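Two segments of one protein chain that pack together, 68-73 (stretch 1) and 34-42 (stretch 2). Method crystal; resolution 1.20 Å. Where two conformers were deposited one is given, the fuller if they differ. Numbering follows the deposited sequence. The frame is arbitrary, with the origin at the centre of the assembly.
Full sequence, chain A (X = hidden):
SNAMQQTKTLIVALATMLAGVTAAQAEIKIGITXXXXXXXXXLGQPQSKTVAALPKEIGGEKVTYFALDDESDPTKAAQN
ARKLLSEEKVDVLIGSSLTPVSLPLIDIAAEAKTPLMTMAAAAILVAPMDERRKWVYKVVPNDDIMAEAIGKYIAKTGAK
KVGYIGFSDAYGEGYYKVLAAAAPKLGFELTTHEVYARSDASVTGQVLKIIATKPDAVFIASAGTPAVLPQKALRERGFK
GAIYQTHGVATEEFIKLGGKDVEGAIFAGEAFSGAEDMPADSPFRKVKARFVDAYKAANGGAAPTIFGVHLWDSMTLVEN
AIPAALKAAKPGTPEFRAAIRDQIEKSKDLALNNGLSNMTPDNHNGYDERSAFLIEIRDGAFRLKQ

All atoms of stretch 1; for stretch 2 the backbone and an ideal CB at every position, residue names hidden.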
# COMPACT_ATOMS: atom_id res chain seq x y z
N LEU A 68 -15.96 -1.45 7.43
CA LEU A 68 -16.75 -2.28 6.54
C LEU A 68 -15.86 -3.03 5.57
O LEU A 68 -14.89 -2.48 5.06
CB LEU A 68 -17.75 -1.43 5.74
CG LEU A 68 -18.81 -0.68 6.54
CD1 LEU A 68 -19.57 0.31 5.67
CD2 LEU A 68 -19.78 -1.67 7.19
N ASP A 69 -16.20 -4.28 5.31
CA ASP A 69 -15.50 -5.09 4.31
C ASP A 69 -16.06 -4.76 2.93
O ASP A 69 -17.28 -4.75 2.74
CB ASP A 69 -15.73 -6.56 4.65
CG ASP A 69 -15.01 -7.53 3.72
OD1 ASP A 69 -14.13 -7.13 2.93
OD2 ASP A 69 -15.34 -8.74 3.82
N ASP A 70 -15.19 -4.49 1.97
CA ASP A 70 -15.63 -4.29 0.58
C ASP A 70 -15.36 -5.49 -0.32
O ASP A 70 -15.63 -5.42 -1.51
CB ASP A 70 -15.04 -3.01 -0.03
CG ASP A 70 -13.53 -2.96 0.04
OD1 ASP A 70 -12.85 -3.96 -0.31
OD2 ASP A 70 -13.01 -1.88 0.44
N GLU A 71 -14.84 -6.58 0.24
CA GLU A 71 -14.74 -7.84 -0.49
C GLU A 71 -13.80 -7.74 -1.69
O GLU A 71 -13.87 -8.56 -2.60
CB GLU A 71 -16.13 -8.35 -0.91
CG GLU A 71 -16.99 -8.62 0.30
CD GLU A 71 -18.36 -9.19 -0.02
OE1 GLU A 71 -18.67 -9.44 -1.21
OE2 GLU A 71 -19.12 -9.39 0.95
N SER A 72 -12.91 -6.75 -1.69
CA SER A 72 -12.04 -6.50 -2.85
C SER A 72 -12.83 -6.08 -4.09
O SER A 72 -12.36 -6.26 -5.21
CB SER A 72 -11.17 -7.72 -3.20
OG SER A 72 -10.46 -8.24 -2.07
N ASP A 73 -14.02 -5.52 -3.89
CA ASP A 73 -14.91 -5.20 -5.00
C ASP A 73 -15.17 -3.70 -5.07
O ASP A 73 -15.66 -3.09 -4.12
CB ASP A 73 -16.23 -5.95 -4.85
CG ASP A 73 -17.18 -5.66 -5.98
OD1 ASP A 73 -16.93 -6.16 -7.10
OD2 ASP A 73 -18.17 -4.94 -5.76
N UNK A 34 -12.27 -1.70 3.72
CA UNK A 34 -11.06 -2.46 3.45
C UNK A 34 -11.42 -3.79 2.82
O UNK A 34 -12.54 -4.29 2.98
CB UNK A 34 -10.25 -2.67 4.73
N UNK A 35 -10.46 -4.37 2.11
CA UNK A 35 -10.68 -5.62 1.40
C UNK A 35 -10.35 -6.81 2.31
O UNK A 35 -9.33 -7.46 2.16
CB UNK A 35 -9.84 -5.67 0.12
N UNK A 36 -11.22 -7.04 3.29
CA UNK A 36 -10.99 -8.08 4.29
C UNK A 36 -11.28 -9.48 3.77
O UNK A 36 -10.89 -10.47 4.39
CB UNK A 36 -11.85 -7.81 5.53
N UNK A 37 -11.97 -9.58 2.64
CA UNK A 37 -12.19 -10.84 1.95
C UNK A 37 -11.96 -10.60 0.46
O UNK A 37 -11.75 -9.45 0.04
CB UNK A 37 -13.59 -11.39 2.22
N UNK A 38 -11.95 -11.66 -0.34
CA UNK A 38 -11.58 -11.56 -1.74
C UNK A 38 -10.08 -11.65 -1.90
O UNK A 38 -9.36 -11.91 -0.94
CB UNK A 38 -12.10 -10.26 -2.35
N UNK A 39 -9.58 -11.41 -3.12
CA UNK A 39 -8.14 -11.57 -3.35
C UNK A 39 -7.27 -10.52 -2.65
O UNK A 39 -6.04 -10.67 -2.62
CB UNK A 39 -7.86 -11.52 -4.85
N UNK A 40 -7.89 -9.49 -2.09
CA UNK A 40 -7.16 -8.52 -1.28
C UNK A 40 -7.05 -8.87 0.18
O UNK A 40 -6.50 -8.06 0.94
CB UNK A 40 -7.83 -7.15 -1.40
N UNK A 41 -7.52 -10.05 0.60
CA UNK A 41 -7.63 -10.37 2.03
C UNK A 41 -6.33 -10.25 2.82
O UNK A 41 -6.37 -9.87 3.99
CB UNK A 41 -8.16 -11.80 2.19
N UNK A 42 -5.20 -10.60 2.23
CA UNK A 42 -3.94 -10.50 2.97
C UNK A 42 -3.56 -9.04 3.25
O UNK A 42 -2.67 -8.77 4.08
CB UNK A 42 -2.82 -11.19 2.19

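Position 34 runs parallel to stretch 1, paired with Asp69 across a CA-to-CA distance of 5.2 Å. Its backbone is in the extended region. The N of 34 donates to Leu68 O at 3.0 Å, and the O of 34 accepts from Asp70 N at 2.8 Å, so the backbone fixes this step whatever the side chain. The ideal CB lies on the same face of the sheet as the Asp69 side chain and has no polar atom of stretch 1 close by, the nearest being Leu68 O at 4.7 Å. Many side chains would suit, including long or branched apolar ones. The deposited residue is Met34, present as selenomethionine. Its chi1 is p, and SE comes to 3.6 Å from Leu68 O.

At position 35 CA-to-CB points sideways. The ideal CB is 3.5 Å from Asp70 OD1 and 3.4 Å from Ser72 OG. A carboxylate oxygen this near asks for a donor, and the short reach favours a small one: serine or threonine, perhaps cysteine. It is Ser35. In rotamer m, its OG donates to Asp70 OD1 at 2.8 Å. The same OD1 accepts from Ser72 N at 3.1 Å, so one oxygen ties position 35 to the turn of stretch 1.

At position 36 CA-to-CB is again sideways, with the ideal CB 3.5 Å from Asp69 OD1. The backbone N makes a weak hydrogen bond to that OD1 at 2.9 Å. A small residue fits, and no side-chain donor is required. Ala36 is deposited; its methyl CB stays 3.6 Å from Asp69 OD1.

Position 37 places its ideal CB 3.6 Å from Asp69 OD2, the other carboxylate oxygen. A short donor is again the natural choice, serine or threonine above all. The residue is Ser37, rotamer p, and its OG donates to Asp69 OD2 at 2.7 Å. Its N adds a weak bond to Asp69 OD1 at 3.3 Å. Asp69 OD1 also receives Glu71 N at 2.8 Å, so the carboxylate gathers both stretches. The carbonyl Ser37 O accepts from Ser72 OG at 2.8 Å.

At position 38 a CA-to-CB bond would point toward stretch 1, where there is no room. An ideal CB would lie 2.5 Å from Glu71 O and 2.6 Å from Ser72 OG. Phi is 85° and psi -172°, where a CB would also jam against the preceding carbonyl. Both arguments call for glycine, and it is Gly38.

Position 39 begins the middle of a type I turn from 38 to 41. Its phi of -69° allows proline among many others, and CA-to-CB is sideways. Pro39 is deposited, with CD 3.7 Å from Ser72 OG.

At position 40 a CA-to-CB bond would point toward stretch 1, and an ideal CB would come within 2.9 Å of Ser72 OG. Its backbone angles are ordinary, so here the clash alone argues for glycine. Gly40 N donates to Ser72 OG at 2.9 Å; that hydroxyl thus accepts from Gly40 while donating to Ser37.

Positions 41 and 42 are helical, and their ideal CB atoms have nothing of stretch 1 within 5.5 Å, so stretch 1 sets no preference. They are Ala41 and Ala42.

Stretch 2, residues 34-42: MSASGPGAA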
# COMPACT_ATOMS: atom_id res chain seq x y z
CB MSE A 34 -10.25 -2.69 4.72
CG MSE A 34 -10.96 -3.52 5.77
SE MSE A 34 -11.96 -2.47 7.11
CE MSE A 34 -10.41 -1.82 8.10
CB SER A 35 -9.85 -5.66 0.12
OG SER A 35 -10.09 -4.51 -0.69
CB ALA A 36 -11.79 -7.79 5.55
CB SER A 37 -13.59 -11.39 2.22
OG SER A 37 -14.59 -10.45 1.87
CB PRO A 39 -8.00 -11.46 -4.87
CG PRO A 39 -9.22 -10.72 -5.31
CD PRO A 39 -10.32 -11.15 -4.37
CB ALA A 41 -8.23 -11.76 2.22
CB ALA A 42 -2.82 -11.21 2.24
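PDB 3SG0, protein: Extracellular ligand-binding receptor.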